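Local coordinates for putative N-acetylmuramoyl-L-alanine amidase,autolysin cwp6 (Peptoclostridium difficile, PDB 5J72), which probably hydrolyses the amide link between N-acetylmuramic acid and L-alanine in peptidoglycan with a zinc-bearing domain, and carries CWB2 modules that anchor it to the cell wall, at residues Ser364-Ala369 with Pro390-Pro395; Ala273-Ser278 with Glu348-Val353; Val72-Ser77 with Asp103-Gln108; Val12-Lys17 with Asn64-Tyr69. All blocks are in the same frame, centred on the assembly; numbering follows the deposited sequence.

Contacts 1 and 2 form a buried core, their centres about 10 Å apart. Contact 1 pairs two parallel strands of the third CWB2 range through backbone hydrogen bonds and apolar side chains, whereas contact 2 sets helices of the second and third CWB2 ranges side by side around buried asparagine amides. Asn350 of contact 2 reaches the edge of strand 391-394, so the two contacts touch there. Contacts 3 and 4 belong to the N-terminal domain, with centres about 12 Å apart and strands 106-113 and 11-13 as neighbours. Contact 3 is partly buried and mixes antiparallel pairing, a tryptophan bond and water; contact 4, at the surface, has no direct hydrogen bond between its segments.

Contact 1: Ser364-Ala369 with Pro390-Pro395; sequences SAMLVA and PILITP
Met366 and Leu392 build the apolar centre beneath a pair of parallel strands, 365-369 and 391-394. The methionine leaves with CG anti to the backbone N (chi1 177°), then bends at both following bonds, which brings SD to 3.6 Å from Pro390 CG, the two side chains crossing at about a right angle, and close to the CB of Leu392; CE carries on to Leu392 CD1. A flexible thioether suits this spot because it can fold around a rigid ring and a branched neighbour at once. Farther along the same face, Val368 CG1 lies 4.2 Å from Leu392 CD2. The opposite face carries Leu367 beside Ile391, with CB to CG1 at 4.1 Å, and then Ala369 beside Ile393. Both pairs lie under helix 375-387, the helix of this beta-alpha-beta unit, where alanine's small size lets Ser377 come close.

Outward from the side chains, three backbone bonds are nearly straight. Leu367 N donates to Pro390 O at 2.9 Å. Leu392 N then donates to Leu367 O, and Ala369 N to Leu392 O. The last, Thr394 N to Ala369 O, is longer at 3.2 Å and more bent (148°). Just before the strand, Pro390 has no N-H to offer; its CD sits 3.4 Å from Ala365 O instead. That buried carbonyl finds no partner, so proline ends the regular pairing at the price of one unsatisfied acceptor.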
loop_
_atom_site.group_PDB
_atom_site.type_symbol
_atom_site.label_atom_id
_atom_site.label_comp_id
_atom_site.label_asym_id
_atom_site.label_seq_id
_atom_site.Cartn_x
_atom_site.Cartn_y
_atom_site.Cartn_z
ATOM N N SER A 364 1.652 8.399 10.010
ATOM C CA SER A 364 2.732 9.392 9.991
ATOM C C SER A 364 3.082 9.668 8.527
ATOM O O SER A 364 3.604 10.726 8.206
ATOM C CB SER A 364 3.957 8.825 10.696
ATOM O OG SER A 364 4.338 7.642 10.001
ATOM N N ALA A 365 2.823 8.705 7.627
ATOM C CA ALA A 365 3.161 8.923 6.221
ATOM C C ALA A 365 2.527 7.878 5.341
ATOM O O ALA A 365 1.985 6.912 5.864
ATOM C CB ALA A 365 4.655 8.833 6.023
ATOM N N MET A 366 2.610 8.066 4.021
ATOM C CA MET A 366 2.138 7.038 3.090
ATOM C C MET A 366 3.078 7.074 2.006
ATOM O O MET A 366 3.318 8.139 1.469
ATOM C CB MET A 366 0.702 7.315 2.545
ATOM C CG MET A 366 0.241 6.259 1.508
ATOM S SD MET A 366 -0.368 4.818 2.377
ATOM C CE MET A 366 -2.056 5.363 2.760
ATOM N N LEU A 367 3.691 5.931 1.659
ATOM C CA LEU A 367 4.630 5.929 0.539
ATOM C C LEU A 367 3.894 5.367 -0.659
ATOM O O LEU A 367 3.360 4.262 -0.562
ATOM C CB LEU A 367 5.899 5.043 0.857
ATOM C CG LEU A 367 6.929 5.689 1.863
ATOM C CD1 LEU A 367 6.378 5.481 3.303
ATOM C CD2 LEU A 367 8.327 5.050 1.757
ATOM N N VAL A 368 3.946 6.052 -1.818
ATOM C CA VAL A 368 3.131 5.597 -2.957
ATOM C C VAL A 368 3.979 5.170 -4.115
ATOM O O VAL A 368 4.728 5.975 -4.644
ATOM C CB VAL A 368 2.207 6.775 -3.416
ATOM C CG1 VAL A 368 1.374 6.323 -4.657
ATOM C CG2 VAL A 368 1.292 7.178 -2.269
ATOM N N ALA A 369 3.877 3.878 -4.513
ATOM C CA ALA A 369 4.650 3.335 -5.596
ATOM C C ALA A 369 3.706 2.808 -6.714
ATOM O O ALA A 369 2.541 2.483 -6.469
ATOM C CB ALA A 369 5.477 2.135 -5.091
ATOM N N PRO A 390 3.013 2.723 5.780
ATOM C CA PRO A 390 2.714 1.751 4.720
ATOM C C PRO A 390 3.111 2.183 3.344
ATOM O O PRO A 390 3.273 3.373 3.044
ATOM C CB PRO A 390 1.172 1.619 4.781
ATOM C CG PRO A 390 0.716 3.054 5.345
ATOM C CD PRO A 390 1.841 3.519 6.248
ATOM N N ILE A 391 3.257 1.179 2.465
ATOM C CA ILE A 391 3.436 1.476 1.054
ATOM C C ILE A 391 2.065 1.193 0.375
ATOM O O ILE A 391 1.484 0.118 0.564
ATOM C CB ILE A 391 4.504 0.544 0.444
ATOM C CG1 ILE A 391 5.902 0.945 1.026
ATOM C CG2 ILE A 391 4.521 0.662 -1.115
ATOM C CD1 ILE A 391 7.011 -0.082 0.582
ATOM N N LEU A 392 1.578 2.158 -0.384
ATOM C CA LEU A 392 0.360 2.010 -1.181
ATOM C C LEU A 392 0.787 1.815 -2.598
ATOM O O LEU A 392 1.660 2.553 -3.061
ATOM C CB LEU A 392 -0.443 3.307 -1.064
ATOM C CG LEU A 392 -1.820 3.200 -1.765
ATOM C CD1 LEU A 392 -2.819 3.954 -0.946
ATOM C CD2 LEU A 392 -1.655 3.779 -3.192
ATOM N N ILE A 393 0.214 0.813 -3.327
ATOM C CA ILE A 393 0.584 0.682 -4.719
ATOM C C ILE A 393 -0.670 0.957 -5.595
ATOM O O ILE A 393 -1.769 0.601 -5.193
ATOM C CB ILE A 393 1.154 -0.720 -5.081
ATOM C CG1 ILE A 393 0.185 -1.857 -4.677
ATOM C CG2 ILE A 393 2.534 -0.894 -4.317
ATOM C CD1 ILE A 393 0.671 -3.274 -5.209
ATOM N N THR A 394 -0.472 1.556 -6.757
ATOM C CA THR A 394 -1.618 1.856 -7.613
ATOM C C THR A 394 -1.039 2.062 -8.968
ATOM O O THR A 394 0.149 2.347 -9.128
ATOM C CB THR A 394 -2.371 3.088 -7.078
ATOM O OG1 THR A 394 -3.669 3.145 -7.696
ATOM C CG2 THR A 394 -1.603 4.413 -7.331
ATOM N N PRO A 395 -1.859 1.878 -10.024
ATOM C CA PRO A 395 -1.268 2.086 -11.347
ATOM C C PRO A 395 -0.881 3.550 -11.597
ATOM O O PRO A 395 -1.355 4.447 -10.924
ATOM C CB PRO A 395 -2.408 1.599 -12.314
ATOM C CG PRO A 395 -3.181 0.626 -11.486
ATOM C CD PRO A 395 -3.217 1.311 -10.118
#

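Contact 2: Ala273-Ser278 with Glu348-Val353; sequences ALNISS and ETNANV
Residues 273-278 of helix 270-283 and 348-353 of helix 346-357 run side by side in nearly the same direction, the axes of these segments 9.4 Å apart and inclined by 24°. This parallel helix packing joins the second CWB2 range to the third. Asn275 fills the middle: with CG anti to the carbonyl carbon (chi1 -84°), its CB points toward the other helix and the amide rests against Thr349 and Asn350, ND2 3.7 Å from Thr349 CB. That ND2 donates to Arg346 O, while Thr349 turns its own hydroxyl back to Asp345 O. Asparagine suits so buried a place because one compact amide can both give and take. Asn350, its CG anti to the backbone N, does the same on the other helix: its amide receives Ile393 N and donates to Ile391 O, thereby tying strand 391-394 to the helix pair. Beside this polar pair the packing turns aliphatic. Val353 CG1 touches Ile276 CD1 at 4.0 Å, the two side chains crossing at about a right angle, and also meets Asn275 O. Between the two segments themselves the hydrogen bond goes from Asn350 ND2 to Asn275 OD1, 2.9 Å long and bent to 142°, with the donor above the carbonyl plane.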
loop_
_atom_site.group_PDB
_atom_site.type_symbol
_atom_site.label_atom_id
_atom_site.label_comp_id
_atom_site.label_asym_id
_atom_site.label_seq_id
_atom_site.Cartn_x
_atom_site.Cartn_y
_atom_site.Cartn_z
ATOM N N ALA A 273 3.925 -10.857 -1.135
ATOM C CA ALA A 273 5.159 -10.607 -0.365
ATOM C C ALA A 273 5.438 -9.051 -0.374
ATOM O O ALA A 273 5.706 -8.436 0.661
ATOM C CB ALA A 273 6.323 -11.384 -0.993
ATOM N N LEU A 274 5.371 -8.445 -1.526
ATOM C CA LEU A 274 5.595 -7.005 -1.628
ATOM C C LEU A 274 4.603 -6.231 -0.783
ATOM O O LEU A 274 4.990 -5.317 -0.049
ATOM C CB LEU A 274 5.314 -6.619 -3.149
ATOM C CG LEU A 274 5.566 -5.153 -3.549
ATOM C CD1 LEU A 274 5.661 -5.047 -5.066
ATOM C CD2 LEU A 274 4.476 -4.230 -3.127
ATOM N N ASN A 275 3.305 -6.603 -0.857
ATOM C CA ASN A 275 2.305 -5.873 -0.074
ATOM C C ASN A 275 2.530 -5.934 1.452
ATOM O O ASN A 275 2.144 -5.003 2.108
ATOM C CB ASN A 275 0.859 -6.458 -0.384
ATOM C CG ASN A 275 0.309 -5.783 -1.653
ATOM O OD1 ASN A 275 0.596 -4.592 -1.870
ATOM N ND2 ASN A 275 -0.416 -6.483 -2.562
ATOM N N ILE A 276 3.131 -7.044 2.023
ATOM C CA ILE A 276 3.310 -7.093 3.483
ATOM C C ILE A 276 4.746 -6.622 3.907
ATOM O O ILE A 276 5.065 -6.572 5.087
ATOM C CB ILE A 276 3.035 -8.558 3.939
ATOM C CG1 ILE A 276 2.834 -8.606 5.466
ATOM C CG2 ILE A 276 4.229 -9.484 3.503
ATOM C CD1 ILE A 276 1.619 -7.723 5.993
ATOM N N SER A 277 5.568 -6.258 2.922
ATOM C CA SER A 277 6.978 -5.876 3.139
ATOM C C SER A 277 7.162 -4.719 4.126
ATOM O O SER A 277 8.028 -4.776 5.023
ATOM C CB SER A 277 7.581 -5.417 1.783
ATOM O OG SER A 277 8.166 -6.561 1.224
ATOM N N SER A 278 6.355 -3.657 3.995
ATOM C CA SER A 278 6.597 -2.537 4.895
ATOM C C SER A 278 6.233 -2.928 6.297
ATOM O O SER A 278 6.871 -2.441 7.235
ATOM C CB SER A 278 5.835 -1.259 4.463
ATOM O OG SER A 278 4.420 -1.443 4.543
ATOM N N GLU A 348 -6.451 -4.756 -4.264
ATOM C CA GLU A 348 -7.294 -5.072 -3.106
ATOM C C GLU A 348 -6.459 -5.661 -2.023
ATOM O O GLU A 348 -6.712 -5.376 -0.843
ATOM C CB GLU A 348 -8.479 -6.069 -3.442
ATOM C CG GLU A 348 -9.473 -6.010 -2.255
ATOM C CD GLU A 348 -10.739 -6.827 -2.532
ATOM O OE1 GLU A 348 -10.666 -7.720 -3.363
ATOM O OE2 GLU A 348 -11.764 -6.550 -1.897
ATOM N N THR A 349 -5.454 -6.469 -2.363
ATOM C CA THR A 349 -4.658 -7.038 -1.246
ATOM C C THR A 349 -3.831 -5.879 -0.526
ATOM O O THR A 349 -3.723 -5.854 0.675
ATOM C CB THR A 349 -3.675 -8.050 -1.817
ATOM O OG1 THR A 349 -4.439 -9.090 -2.505
ATOM C CG2 THR A 349 -2.840 -8.668 -0.711
ATOM N N ASN A 350 -3.313 -4.958 -1.328
ATOM C CA ASN A 350 -2.595 -3.797 -0.741
ATOM C C ASN A 350 -3.531 -3.047 0.212
ATOM O O ASN A 350 -3.171 -2.732 1.364
ATOM C CB ASN A 350 -2.125 -2.917 -1.871
ATOM C CG ASN A 350 -1.289 -1.741 -1.358
ATOM O OD1 ASN A 350 -1.750 -0.592 -1.434
ATOM N ND2 ASN A 350 -0.054 -1.975 -0.802
ATOM N N ALA A 351 -4.815 -2.795 -0.232
ATOM C CA ALA A 351 -5.755 -2.056 0.645
ATOM C C ALA A 351 -6.096 -2.872 1.868
ATOM O O ALA A 351 -6.222 -2.289 2.968
ATOM C CB ALA A 351 -7.064 -1.702 -0.127
ATOM N N ASN A 352 -6.228 -4.222 1.750
ATOM C CA ASN A 352 -6.591 -4.987 2.960
ATOM C C ASN A 352 -5.411 -5.061 3.938
ATOM O O ASN A 352 -5.624 -5.135 5.175
ATOM C CB ASN A 352 -7.047 -6.453 2.594
ATOM C CG ASN A 352 -8.493 -6.424 2.067
ATOM O OD1 ASN A 352 -9.292 -5.531 2.459
ATOM N ND2 ASN A 352 -8.888 -7.328 1.195
ATOM N N VAL A 353 -4.183 -5.102 3.407
ATOM C CA VAL A 353 -3.022 -5.096 4.345
ATOM C C VAL A 353 -2.995 -3.748 5.086
ATOM O O VAL A 353 -2.740 -3.701 6.279
ATOM C CB VAL A 353 -1.708 -5.272 3.542
ATOM C CG1 VAL A 353 -0.490 -4.778 4.362
ATOM C CG2 VAL A 353 -1.553 -6.751 3.135
#

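Contact 3: Val72-Ser77 with Asp103-Gln108; sequences VWELQS and DYDVTQ
Strands 72-77 and 106-108 pair antiparallel in the N-terminal domain of Cwp6; the second of them follows a 3-10 turn holding Asp103, which binds calcium in a structure of this protein although no such ion is bound to it here. Trp73 and Val106 form the hydrogen-bonded pair: Trp73 N reaches Val106 O at 2.8 Å, and Val106 N returns to Trp73 O at 3.1 Å. The indole, its CG anti to the carbonyl carbon (chi1 -67°), lies alongside Gln108 and directs NE1 to Gln108 OE1 at 2.8 Å. The acceptor lies near the indole plane, yet the donor stands above the glutamine carbonyl plane. Gln108's extended chain gives it the reach, and its NE2 continues to Lys65 O. On the other face Val72 CG1 packs 3.6 Å from Asp105 CB, a valine shielding the aliphatic root of an acid. Where the strands diverge, one water donates to both Trp73 O and Tyr104 O. Another joins Leu75 N to Asp105 OD1, which lies 2.6 Å from that water. The carboxylates of Glu74 and Asp105 run side by side, but Lys102 forms salt bridges with both. Its charge, and the waters on OD1, would be expected to offset their mutual repulsion and keep both acids ionised.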
loop_
_atom_site.group_PDB
_atom_site.type_symbol
_atom_site.label_atom_id
_atom_site.label_comp_id
_atom_site.label_asym_id
_atom_site.label_seq_id
_atom_site.Cartn_x
_atom_site.Cartn_y
_atom_site.Cartn_z
ATOM N N VAL A 72 13.256 24.908 7.823
ATOM C CA VAL A 72 14.212 23.792 7.996
ATOM C C VAL A 72 14.808 23.913 9.401
ATOM O O VAL A 72 15.391 24.968 9.731
ATOM C CB VAL A 72 15.334 23.841 6.944
ATOM C CG1 VAL A 72 16.346 22.702 7.243
ATOM C CG2 VAL A 72 14.731 23.687 5.522
ATOM N N TRP A 73 14.655 22.883 10.216
ATOM C CA TRP A 73 15.199 22.839 11.550
ATOM C C TRP A 73 16.653 22.414 11.450
ATOM O O TRP A 73 16.926 21.352 10.885
ATOM C CB TRP A 73 14.427 21.799 12.385
ATOM C CG TRP A 73 13.048 22.198 12.635
ATOM C CD1 TRP A 73 11.915 21.692 12.048
ATOM C CD2 TRP A 73 12.612 23.269 13.502
ATOM N NE1 TRP A 73 10.807 22.418 12.474
ATOM C CE2 TRP A 73 11.211 23.382 13.374
ATOM C CE3 TRP A 73 13.286 24.135 14.394
ATOM C CZ2 TRP A 73 10.467 24.332 14.098
ATOM C CZ3 TRP A 73 12.545 25.078 15.121
ATOM C CH2 TRP A 73 11.159 25.172 14.965
ATOM N N GLU A 74 17.575 23.209 12.000
ATOM C CA GLU A 74 19.025 22.925 11.902
ATOM C C GLU A 74 19.565 22.668 13.274
ATOM O O GLU A 74 19.300 23.431 14.209
ATOM C CB GLU A 74 19.745 24.155 11.303
ATOM C CG GLU A 74 19.234 24.366 9.870
ATOM C CD GLU A 74 19.967 25.490 9.098
ATOM O OE1 GLU A 74 21.050 25.855 9.465
ATOM O OE2 GLU A 74 19.411 25.986 8.122
ATOM N N LEU A 75 20.312 21.590 13.427
ATOM C CA LEU A 75 20.844 21.236 14.752
ATOM C C LEU A 75 21.927 22.240 15.184
ATOM O O LEU A 75 22.849 22.510 14.413
ATOM C CB LEU A 75 21.516 19.813 14.646
ATOM C CG LEU A 75 22.148 19.341 15.981
ATOM C CD1 LEU A 75 21.175 19.170 17.130
ATOM C CD2 LEU A 75 22.884 17.987 15.662
ATOM N N GLN A 76 21.816 22.810 16.399
ATOM C CA GLN A 76 22.813 23.794 16.908
ATOM C C GLN A 76 23.758 23.229 17.947
ATOM O O GLN A 76 24.924 23.615 17.968
ATOM C CB GLN A 76 22.088 24.929 17.594
ATOM C CG GLN A 76 20.953 25.493 16.697
ATOM C CD GLN A 76 21.523 26.177 15.524
ATOM O OE1 GLN A 76 22.273 27.137 15.665
ATOM N NE2 GLN A 76 21.179 25.764 14.321
ATOM N N SER A 77 23.292 22.346 18.783
ATOM C CA SER A 77 24.129 21.910 19.872
ATOM C C SER A 77 23.546 20.752 20.618
ATOM O O SER A 77 22.366 20.414 20.485
ATOM C CB SER A 77 24.300 23.080 20.877
ATOM O OG SER A 77 23.044 23.425 21.460
ATOM N N ASP A 103 23.554 17.255 7.456
ATOM C CA ASP A 103 22.968 15.919 7.279
ATOM C C ASP A 103 21.748 15.710 8.209
ATOM O O ASP A 103 20.975 14.747 7.989
ATOM C CB ASP A 103 23.967 14.840 7.717
ATOM C CG ASP A 103 25.188 14.746 6.843
ATOM O OD1 ASP A 103 26.137 14.078 7.248
ATOM O OD2 ASP A 103 25.193 15.353 5.748
ATOM N N TYR A 104 21.581 16.540 9.247
ATOM C CA TYR A 104 20.450 16.347 10.167
ATOM C C TYR A 104 19.307 17.364 9.941
ATOM O O TYR A 104 18.369 17.371 10.718
ATOM C CB TYR A 104 20.922 16.438 11.643
ATOM C CG TYR A 104 22.089 15.510 11.824
ATOM C CD1 TYR A 104 23.394 16.006 11.877
ATOM C CD2 TYR A 104 21.914 14.116 11.797
ATOM C CE1 TYR A 104 24.493 15.155 11.876
ATOM C CE2 TYR A 104 23.024 13.249 11.784
ATOM C CZ TYR A 104 24.305 13.787 11.813
ATOM O OH TYR A 104 25.426 13.006 11.680
ATOM N N ASP A 105 19.375 18.184 8.902
ATOM C CA ASP A 105 18.293 19.191 8.689
ATOM C C ASP A 105 16.951 18.515 8.475
ATOM O O ASP A 105 16.882 17.527 7.724
ATOM C CB ASP A 105 18.599 19.940 7.400
ATOM C CG ASP A 105 19.691 20.979 7.541
ATOM O OD1 ASP A 105 20.216 21.156 8.651
ATOM O OD2 ASP A 105 20.018 21.595 6.547
ATOM N N VAL A 106 15.897 19.025 9.078
ATOM C CA VAL A 106 14.569 18.421 8.943
ATOM C C VAL A 106 13.644 19.458 8.387
ATOM O O VAL A 106 13.614 20.574 8.948
ATOM C CB VAL A 106 14.108 17.915 10.342
ATOM C CG1 VAL A 106 12.630 17.527 10.295
ATOM C CG2 VAL A 106 14.988 16.719 10.763
ATOM N N THR A 107 12.949 19.150 7.267
ATOM C CA THR A 107 12.066 20.124 6.643
ATOM C C THR A 107 10.641 19.956 7.157
ATOM O O THR A 107 10.073 18.839 7.135
ATOM C CB THR A 107 12.127 19.942 5.110
ATOM O OG1 THR A 107 13.479 20.088 4.711
ATOM C CG2 THR A 107 11.279 20.975 4.389
ATOM N N GLN A 108 10.048 21.059 7.617
ATOM C CA GLN A 108 8.662 21.045 8.110
ATOM C C GLN A 108 7.787 21.640 7.036
ATOM O O GLN A 108 7.781 22.857 6.785
ATOM C CB GLN A 108 8.550 21.852 9.421
ATOM C CG GLN A 108 7.135 21.824 10.011
ATOM C CD GLN A 108 7.196 22.325 11.442
ATOM O OE1 GLN A 108 8.076 21.957 12.209
ATOM N NE2 GLN A 108 6.191 23.132 11.859
HETATM O O HOH W 1 17.056 19.035 12.345
HETATM O O HOH W 2 22.494 22.711 9.253
HETATM O O HOH W 3 20.805 20.100 11.007
#

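Contact 4: Val12-Lys17 with Asn64-Tyr69; sequences VVLGSK and NKDPEY
Three flat groups of the loop 64-69 receive the turn at 14-15. Over one face of the peptide group joining Lys65 to Asp66 stands Leu14 CD1, almost directly above the carbonyl carbon and 3.5 Å from Lys65 O. The carboxylate of Asp66 takes the other methyl on one of its faces, with Leu14 CD2 3.6 Å from Asp66 OD2. The amide of Asn64 presents its nitrogen end to the backbone, ND2 standing 3.5 Å from Gly15 CA. Leucine suits the position because its two branches, set by CG anti to the backbone N (chi1 -176°), spread over neighbouring groups of the loop and cover two at once.

Behind these contacts lies a type II beta turn from Val13 to Ser16, closed by Ser16 N to Val13 O at 3.0 Å. Gly15 holds its third position with phi at 97°, where a CB would collide with the preceding carbonyl oxygen. Ser16 OG accepts Val13 N at 2.9 Å and is itself bonded to Glu413, so the serine braces the turn from within. A water may weakly link the segments at their rim, between Asn64 ND2 and Lys17 NZ, the latter also bonded to Asn62. With no direct hydrogen bond between them, the two segments meet through methyl-to-polar van der Waals contact, while the polar groups find partners inside the turn and in neighbouring strands, as where Gly15 and Ser16 bond the backbone of Tyr63.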
loop_
_atom_site.group_PDB
_atom_site.type_symbol
_atom_site.label_atom_id
_atom_site.label_comp_id
_atom_site.label_asym_id
_atom_site.label_seq_id
_atom_site.Cartn_x
_atom_site.Cartn_y
_atom_site.Cartn_z
ATOM N N VAL A 12 8.686 16.574 7.892
ATOM C CA VAL A 12 7.644 16.505 8.916
ATOM C C VAL A 12 6.567 17.591 8.638
ATOM O O VAL A 12 6.686 18.292 7.636
ATOM C CB VAL A 12 8.269 16.723 10.343
ATOM C CG1 VAL A 12 9.300 15.609 10.640
ATOM C CG2 VAL A 12 8.936 18.099 10.445
ATOM N N VAL A 13 5.583 17.685 9.506
ATOM C CA VAL A 13 4.582 18.769 9.431
ATOM C C VAL A 13 4.390 19.168 10.895
ATOM O O VAL A 13 4.867 18.519 11.797
ATOM C CB VAL A 13 3.207 18.337 8.806
ATOM C CG1 VAL A 13 3.388 17.812 7.364
ATOM C CG2 VAL A 13 2.598 17.228 9.641
ATOM N N LEU A 14 3.660 20.249 11.144
ATOM C CA LEU A 14 3.367 20.654 12.530
ATOM C C LEU A 14 2.654 19.527 13.243
ATOM O O LEU A 14 1.638 18.992 12.701
ATOM C CB LEU A 14 2.487 21.954 12.438
ATOM C CG LEU A 14 2.164 22.561 13.818
ATOM C CD1 LEU A 14 3.443 23.160 14.502
ATOM C CD2 LEU A 14 1.144 23.725 13.595
ATOM N N GLY A 15 3.160 19.124 14.412
ATOM C CA GLY A 15 2.569 18.046 15.180
ATOM C C GLY A 15 3.256 16.696 14.943
ATOM O O GLY A 15 2.933 15.729 15.622
ATOM N N SER A 16 4.180 16.589 13.979
ATOM C CA SER A 16 4.841 15.257 13.792
ATOM C C SER A 16 5.665 14.872 14.988
ATOM O O SER A 16 6.129 15.711 15.781
ATOM C CB SER A 16 5.818 15.270 12.609
ATOM O OG SER A 16 5.161 15.475 11.372
ATOM N N LYS A 17 5.926 13.556 15.096
ATOM C CA LYS A 17 6.809 13.017 16.140
ATOM C C LYS A 17 7.905 12.264 15.398
ATOM O O LYS A 17 7.616 11.662 14.368
ATOM C CB LYS A 17 6.073 12.065 17.091
ATOM C CG LYS A 17 5.063 12.843 17.929
ATOM C CD LYS A 17 4.133 11.893 18.605
ATOM C CE LYS A 17 3.052 12.615 19.396
ATOM N NZ LYS A 17 3.598 13.724 20.245
ATOM N N ASN A 64 6.385 20.606 17.435
ATOM C CA ASN A 64 5.200 21.347 17.826
ATOM C C ASN A 64 5.423 22.855 17.796
ATOM O O ASN A 64 4.741 23.559 18.536
ATOM C CB ASN A 64 4.798 20.952 19.256
ATOM C CG ASN A 64 4.245 19.567 19.427
ATOM O OD1 ASN A 64 4.195 19.079 20.576
ATOM N ND2 ASN A 64 3.813 18.858 18.365
ATOM N N LYS A 65 6.277 23.339 16.991
ATOM C CA LYS A 65 6.501 24.791 16.854
ATOM C C LYS A 65 6.283 25.174 15.397
ATOM O O LYS A 65 6.713 24.456 14.497
ATOM C CB LYS A 65 7.952 25.169 17.269
ATOM C CG LYS A 65 8.329 24.840 18.739
ATOM C CD LYS A 65 7.620 25.686 19.754
ATOM C CE LYS A 65 8.094 27.131 19.761
ATOM N NZ LYS A 65 9.516 27.270 20.227
ATOM N N ASP A 66 5.613 26.314 15.143
ATOM C CA ASP A 66 5.327 26.760 13.787
ATOM C C ASP A 66 6.204 27.968 13.478
ATOM O O ASP A 66 5.963 29.058 13.976
ATOM C CB ASP A 66 3.833 27.074 13.669
ATOM C CG ASP A 66 3.267 26.695 12.318
ATOM O OD1 ASP A 66 4.035 26.254 11.445
ATOM O OD2 ASP A 66 2.078 26.887 12.114
ATOM N N PRO A 67 7.226 27.831 12.631
ATOM C CA PRO A 67 8.123 28.949 12.335
ATOM C C PRO A 67 7.528 30.075 11.497
ATOM O O PRO A 67 6.814 29.832 10.541
ATOM C CB PRO A 67 9.324 28.234 11.682
ATOM C CG PRO A 67 8.633 27.100 10.906
ATOM C CD PRO A 67 7.626 26.592 11.902
ATOM N N GLU A 68 7.850 31.318 11.894
ATOM C CA GLU A 68 7.342 32.505 11.177
ATOM C C GLU A 68 8.011 32.657 9.817
ATOM O O GLU A 68 7.424 33.228 8.882
ATOM C CB GLU A 68 7.626 33.792 11.987
ATOM C CG GLU A 68 6.880 33.771 13.331
ATOM C CD GLU A 68 5.360 33.872 13.186
ATOM O OE1 GLU A 68 4.826 34.160 12.097
ATOM O OE2 GLU A 68 4.668 33.668 14.203
ATOM N N TYR A 69 9.248 32.129 9.709
ATOM C CA TYR A 69 9.973 32.284 8.443
ATOM C C TYR A 69 10.957 31.127 8.368
ATOM O O TYR A 69 11.521 30.746 9.419
ATOM C CB TYR A 69 10.756 33.648 8.459
ATOM C CG TYR A 69 11.646 33.904 7.256
ATOM C CD1 TYR A 69 11.139 33.869 5.967
ATOM C CD2 TYR A 69 13.014 34.200 7.420
ATOM C CE1 TYR A 69 11.954 34.104 4.867
ATOM C CE2 TYR A 69 13.824 34.452 6.325
ATOM C CZ TYR A 69 13.291 34.395 5.059
ATOM O OH TYR A 69 14.104 34.615 3.981
HETATM O O HOH W 4 4.283 16.313 18.283
#